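Local atomic coordinates of endoglucanase (Bacillus akibai, PDB entry 1UWW), a protein that hydrolyses internal beta-1,4-glucosidic linkages of cellulose and related glucans, this chain being its family 28 carbohydrate-binding module, specific for non-crystalline cellulose. Residues Q28-L42 with N67-S79. Numbering follows the deposited sequence.
Sequences QGWDWAGESGVKTAL and NWATAPRLDFWKS
Phe76 leans over one face of the Trp30 indole, CD1 nearest, in an offset stack with the planes 30° apart and the phenyl centroid 4.5 Å from that of the five-membered ring. Strand pairing sets Phe76 CB almost squarely above the six-membered ring, 3.5 Å from that centroid, a CH-pi contact; with CG anti to the backbone N (chi1 -180°), the phenyl runs on from there over the pyrrole half. Leu74 CB meets the indole at its edge, while the indole N-H is hydrogen-bonded to Ser20 OG. Strand 30-32 pairs antiparallel with strand 73-77, Asp31 and Asp75 exchanging two backbone hydrogen bonds. Trp32 turns its ring edge to the Arg73 carbonyl, CE3 3.4 Å from O, and rests CZ3 against Pro72 CB; its NE1 bonds in the ring plane to Thr40 O. Ending the type I turn from Ala33, Ser36 has a short hydroxyl that accepts the Arg73 N-H (2.9 Å) while donating to Val38 O. Gly37, lacking a side chain, lets its CA come 3.3 Å from Ala69 O while its N-H bonds to Ala71 O. The Arg73 guanidinium is sandwiched between Trp68 CE3 and Glu35 CB. Trp30 and Phe76 thus bury the inner side of this edge strand of the beta-sandwich, Trp32 packs with Pro72 and loop 38-42, and polar bonds fix the loop.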
loop_
_atom_site.group_PDB
_atom_site.type_symbol
_atom_site.label_atom_id
_atom_site.label_comp_id
_atom_site.label_asym_id
_atom_site.label_seq_id
_atom_site.Cartn_x
_atom_site.Cartn_y
_atom_site.Cartn_z
ATOM N N GLN A 28 -20.705 17.446 -2.299
ATOM C CA GLN A 28 -20.935 17.043 -0.910
ATOM C C GLN A 28 -19.682 17.156 -0.025
ATOM O O GLN A 28 -19.380 16.289 0.794
ATOM C CB GLN A 28 -21.589 15.670 -0.815
ATOM C CG GLN A 28 -22.961 15.640 -1.507
ATOM C CD GLN A 28 -23.799 14.460 -1.112
ATOM O OE1 GLN A 28 -23.443 13.313 -1.369
ATOM N NE2 GLN A 28 -24.930 14.727 -0.458
ATOM N N GLY A 29 -18.964 18.255 -0.182
ATOM C CA GLY A 29 -17.815 18.568 0.645
ATOM C C GLY A 29 -16.469 18.041 0.183
ATOM O O GLY A 29 -15.459 18.307 0.842
ATOM N N TRP A 30 -16.444 17.272 -0.899
ATOM C CA TRP A 30 -15.195 16.715 -1.446
ATOM C C TRP A 30 -14.453 17.743 -2.285
ATOM O O TRP A 30 -15.060 18.469 -3.081
ATOM C CB TRP A 30 -15.508 15.467 -2.276
ATOM C CG TRP A 30 -15.914 14.313 -1.428
ATOM C CD1 TRP A 30 -17.165 14.001 -0.975
ATOM C CD2 TRP A 30 -15.034 13.333 -0.881
ATOM N NE1 TRP A 30 -17.108 12.875 -0.197
ATOM C CE2 TRP A 30 -15.809 12.460 -0.098
ATOM C CE3 TRP A 30 -13.650 13.133 -0.936
ATOM C CZ2 TRP A 30 -15.253 11.384 0.594
ATOM C CZ3 TRP A 30 -13.098 12.071 -0.255
ATOM C CH2 TRP A 30 -13.904 11.200 0.504
ATOM N N ASP A 31 -13.140 17.755 -2.165
ATOM C CA ASP A 31 -12.292 18.698 -2.873
ATOM C C ASP A 31 -10.919 18.074 -3.058
ATOM O O ASP A 31 -10.657 16.962 -2.581
ATOM C CB ASP A 31 -12.169 19.973 -2.047
ATOM C CG ASP A 31 -11.939 21.208 -2.870
ATOM O OD1 ASP A 31 -11.624 21.120 -4.073
ATOM O OD2 ASP A 31 -12.099 22.356 -2.362
ATOM N N TRP A 32 -10.042 18.771 -3.754
ATOM C CA TRP A 32 -8.648 18.356 -3.861
ATOM C C TRP A 32 -7.885 18.688 -2.584
ATOM O O TRP A 32 -8.000 19.806 -2.054
ATOM C CB TRP A 32 -7.956 19.030 -5.037
ATOM C CG TRP A 32 -8.443 18.604 -6.364
ATOM C CD1 TRP A 32 -8.961 19.404 -7.346
ATOM C CD2 TRP A 32 -8.469 17.262 -6.907
ATOM N NE1 TRP A 32 -9.303 18.659 -8.447
ATOM C CE2 TRP A 32 -9.009 17.336 -8.206
ATOM C CE3 TRP A 32 -8.054 16.008 -6.430
ATOM C CZ2 TRP A 32 -9.135 16.226 -9.028
ATOM C CZ3 TRP A 32 -8.209 14.910 -7.248
ATOM C CH2 TRP A 32 -8.736 15.030 -8.535
ATOM N N ALA A 33 -7.067 17.761 -2.095
ATOM C CA ALA A 33 -6.076 18.082 -1.074
ATOM C C ALA A 33 -5.066 19.064 -1.668
ATOM O O ALA A 33 -4.812 19.032 -2.878
ATOM C CB ALA A 33 -5.381 16.823 -0.584
ATOM N N GLY A 34 -4.493 19.942 -0.834
ATOM C CA GLY A 34 -3.463 20.873 -1.293
ATOM C C GLY A 34 -2.276 20.170 -1.949
ATOM O O GLY A 34 -1.719 20.653 -2.932
ATOM N N GLU A 35 -1.929 18.983 -1.455
ATOM C CA GLU A 35 -0.825 18.210 -2.038
ATOM C C GLU A 35 -1.196 17.337 -3.255
ATOM O O GLU A 35 -0.369 16.571 -3.739
ATOM C CB GLU A 35 -0.175 17.331 -0.961
ATOM C CG GLU A 35 0.538 18.114 0.127
ATOM C CD GLU A 35 1.843 18.737 -0.358
ATOM O OE1 GLU A 35 2.752 17.983 -0.798
ATOM O OE2 GLU A 35 1.972 19.983 -0.305
ATOM N N SER A 36 -2.437 17.417 -3.747
ATOM C CA SER A 36 -2.820 16.606 -4.897
ATOM C C SER A 36 -1.976 16.900 -6.129
ATOM O O SER A 36 -1.711 18.054 -6.422
ATOM C CB SER A 36 -4.273 16.822 -5.276
ATOM O OG SER A 36 -4.648 15.920 -6.298
ATOM N N GLY A 37 -1.571 15.868 -6.851
ATOM C CA GLY A 37 -0.853 16.049 -8.104
ATOM C C GLY A 37 -1.745 16.359 -9.300
ATOM O O GLY A 37 -1.275 16.644 -10.409
ATOM N N VAL A 38 -3.054 16.269 -9.106
ATOM C CA VAL A 38 -4.035 16.549 -10.131
ATOM C C VAL A 38 -5.039 17.497 -9.510
ATOM O O VAL A 38 -5.571 17.237 -8.420
ATOM C CB VAL A 38 -4.738 15.250 -10.603
ATOM C CG1 VAL A 38 -5.942 15.562 -11.511
ATOM C CG2 VAL A 38 -3.730 14.325 -11.300
ATOM N N LYS A 39 -5.309 18.606 -10.186
ATOM C CA LYS A 39 -6.252 19.588 -9.694
ATOM C C LYS A 39 -7.243 20.016 -10.779
ATOM O O LYS A 39 -7.808 21.112 -10.708
ATOM C CB LYS A 39 -5.496 20.753 -9.044
ATOM C CG LYS A 39 -4.797 20.322 -7.738
ATOM C CD LYS A 39 -4.485 21.462 -6.826
ATOM C CE LYS A 39 -3.632 21.023 -5.643
ATOM N NZ LYS A 39 -2.865 22.159 -5.040
ATOM N N THR A 40 -7.499 19.078 -11.699
ATOM C CA THR A 40 -8.452 19.221 -12.811
ATOM C C THR A 40 -9.909 19.368 -12.309
ATOM O O THR A 40 -10.219 19.074 -11.163
ATOM C CB THR A 40 -8.338 17.978 -13.830
ATOM O OG1 THR A 40 -8.629 16.726 -13.176
ATOM C CG2 THR A 40 -6.936 17.778 -14.395
ATOM N N ALA A 41 -10.817 19.802 -13.172
ATOM C CA ALA A 41 -12.215 19.992 -12.801
ATOM C C ALA A 41 -12.840 18.723 -12.173
ATOM O O ALA A 41 -12.804 17.633 -12.761
ATOM C CB ALA A 41 -13.022 20.392 -14.025
ATOM N N LEU A 42 -13.413 18.916 -10.995
ATOM C CA LEU A 42 -14.188 17.899 -10.285
ATOM C C LEU A 42 -15.651 18.209 -10.538
ATOM O O LEU A 42 -16.153 19.258 -10.111
ATOM C CB LEU A 42 -13.933 17.964 -8.787
ATOM C CG LEU A 42 -12.669 17.345 -8.238
ATOM C CD1 LEU A 42 -12.380 17.829 -6.821
ATOM C CD2 LEU A 42 -12.782 15.833 -8.254
ATOM N N ASN A 67 6.592 8.574 -5.270
ATOM C CA ASN A 67 5.493 7.835 -5.889
ATOM C C ASN A 67 4.090 8.427 -5.710
ATOM O O ASN A 67 3.144 7.925 -6.313
ATOM C CB ASN A 67 5.497 6.380 -5.396
ATOM C CG ASN A 67 6.594 5.557 -6.038
ATOM O OD1 ASN A 67 6.699 5.488 -7.265
ATOM N ND2 ASN A 67 7.417 4.909 -5.208
ATOM N N TRP A 68 3.944 9.443 -4.859
ATOM C CA TRP A 68 2.682 10.154 -4.666
ATOM C C TRP A 68 2.653 11.554 -5.286
ATOM O O TRP A 68 1.622 12.211 -5.288
ATOM C CB TRP A 68 2.339 10.257 -3.175
ATOM C CG TRP A 68 1.808 9.000 -2.548
ATOM C CD1 TRP A 68 1.644 7.767 -3.123
ATOM C CD2 TRP A 68 1.354 8.872 -1.216
ATOM N NE1 TRP A 68 1.121 6.886 -2.207
ATOM C CE2 TRP A 68 0.939 7.541 -1.028
ATOM C CE3 TRP A 68 1.272 9.751 -0.144
ATOM C CZ2 TRP A 68 0.432 7.077 0.179
ATOM C CZ3 TRP A 68 0.776 9.280 1.073
ATOM C CH2 TRP A 68 0.345 7.962 1.206
ATOM N N ALA A 69 3.754 12.012 -5.881
ATOM C CA ALA A 69 3.737 13.343 -6.491
ATOM C C ALA A 69 2.666 13.537 -7.576
ATOM O O ALA A 69 2.107 14.611 -7.650
ATOM C CB ALA A 69 5.098 13.701 -7.039
ATOM N N THR A 70 2.430 12.528 -8.410
ATOM C CA THR A 70 1.474 12.631 -9.513
ATOM C C THR A 70 0.065 12.140 -9.161
ATOM O O THR A 70 -0.806 12.114 -10.030
ATOM C CB THR A 70 1.944 11.805 -10.701
ATOM O OG1 THR A 70 2.006 10.437 -10.332
ATOM C CG2 THR A 70 3.375 12.183 -11.139
ATOM N N ALA A 71 -0.151 11.736 -7.905
ATOM C CA ALA A 71 -1.408 11.087 -7.514
ATOM C C ALA A 71 -2.502 12.088 -7.288
ATOM O O ALA A 71 -2.324 12.999 -6.474
ATOM C CB ALA A 71 -1.201 10.316 -6.244
ATOM N N PRO A 72 -3.670 11.902 -7.912
ATOM C CA PRO A 72 -4.864 12.585 -7.403
ATOM C C PRO A 72 -5.052 12.301 -5.908
ATOM O O PRO A 72 -4.913 11.144 -5.479
ATOM C CB PRO A 72 -6.009 11.964 -8.205
ATOM C CG PRO A 72 -5.364 11.479 -9.502
ATOM C CD PRO A 72 -3.957 11.063 -9.081
ATOM N N ARG A 73 -5.412 13.314 -5.150
ATOM C CA ARG A 73 -5.623 13.206 -3.720
ATOM C C ARG A 73 -6.893 13.954 -3.387
ATOM O O ARG A 73 -6.925 15.171 -3.334
ATOM C CB ARG A 73 -4.462 13.799 -2.944
ATOM C CG ARG A 73 -3.138 13.131 -2.995
ATOM C CD ARG A 73 -2.285 13.525 -1.797
ATOM N NE ARG A 73 -0.852 13.421 -1.994
ATOM C CZ ARG A 73 0.015 13.413 -0.975
ATOM N NH1 ARG A 73 -0.426 13.528 0.277
ATOM N NH2 ARG A 73 1.310 13.299 -1.208
ATOM N N LEU A 74 -7.949 13.201 -3.152
ATOM C CA LEU A 74 -9.216 13.771 -2.688
ATOM C C LEU A 74 -9.146 14.028 -1.197
ATOM O O LEU A 74 -8.422 13.350 -0.482
ATOM C CB LEU A 74 -10.373 12.821 -2.939
ATOM C CG LEU A 74 -10.744 12.545 -4.376
ATOM C CD1 LEU A 74 -11.872 11.523 -4.422
ATOM C CD2 LEU A 74 -11.231 13.810 -5.044
ATOM N N ASP A 75 -9.912 14.986 -0.722
ATOM C CA ASP A 75 -9.922 15.398 0.673
ATOM C C ASP A 75 -11.358 15.706 1.077
ATOM O O ASP A 75 -12.108 16.328 0.333
ATOM C CB ASP A 75 -8.989 16.614 0.812
ATOM C CG ASP A 75 -8.529 16.903 2.200
ATOM O OD1 ASP A 75 -8.783 16.117 3.136
ATOM O OD2 ASP A 75 -7.890 17.975 2.413
ATOM N N PHE A 76 -11.727 15.302 2.280
ATOM C CA PHE A 76 -13.075 15.436 2.831
ATOM C C PHE A 76 -12.967 15.850 4.294
ATOM O O PHE A 76 -12.573 15.054 5.121
ATOM C CB PHE A 76 -13.819 14.104 2.684
ATOM C CG PHE A 76 -15.209 14.110 3.205
ATOM C CD1 PHE A 76 -16.267 14.610 2.451
ATOM C CD2 PHE A 76 -15.483 13.595 4.452
ATOM C CE1 PHE A 76 -17.564 14.554 2.934
ATOM C CE2 PHE A 76 -16.773 13.571 4.936
ATOM C CZ PHE A 76 -17.811 14.054 4.180
ATOM N N TRP A 77 -13.307 17.095 4.594
ATOM C CA TRP A 77 -13.286 17.616 5.950
ATOM C C TRP A 77 -14.674 17.581 6.556
ATOM O O TRP A 77 -15.631 18.109 5.974
ATOM C CB TRP A 77 -12.754 19.057 5.983
ATOM C CG TRP A 77 -11.270 19.158 5.693
ATOM C CD1 TRP A 77 -10.615 18.767 4.565
ATOM C CD2 TRP A 77 -10.249 19.679 6.569
ATOM N NE1 TRP A 77 -9.264 18.994 4.686
ATOM C CE2 TRP A 77 -9.017 19.562 5.901
ATOM C CE3 TRP A 77 -10.260 20.239 7.856
ATOM C CZ2 TRP A 77 -7.816 19.981 6.466
ATOM C CZ3 TRP A 77 -9.056 20.667 8.406
ATOM C CH2 TRP A 77 -7.864 20.532 7.717
ATOM N N LYS A 78 -14.806 17.009 7.743
ATOM C CA LYS A 78 -16.065 17.014 8.462
ATOM C C LYS A 78 -15.825 16.906 9.945
ATOM O O LYS A 78 -15.005 16.111 10.392
ATOM C CB LYS A 78 -16.926 15.842 7.992
ATOM C CG LYS A 78 -18.379 15.928 8.416
ATOM C CD LYS A 78 -19.212 14.700 8.022
ATOM C CE LYS A 78 -20.282 14.351 9.085
ATOM N NZ LYS A 78 -19.723 13.421 10.100
ATOM N N SER A 79 -16.540 17.728 10.717
ATOM C CA SER A 79 -16.627 17.540 12.156
ATOM C C SER A 79 -17.313 16.206 12.488
ATOM O O SER A 79 -18.108 15.663 11.707
ATOM C CB SER A 79 -17.372 18.715 12.821
ATOM O OG SER A 79 -18.668 18.883 12.294
HETATM O O HOH W 1 -12.931 18.712 1.791
HETATM O O HOH W 2 -15.748 19.393 3.535
HETATM O O HOH W 3 -8.765 20.076 0.903
#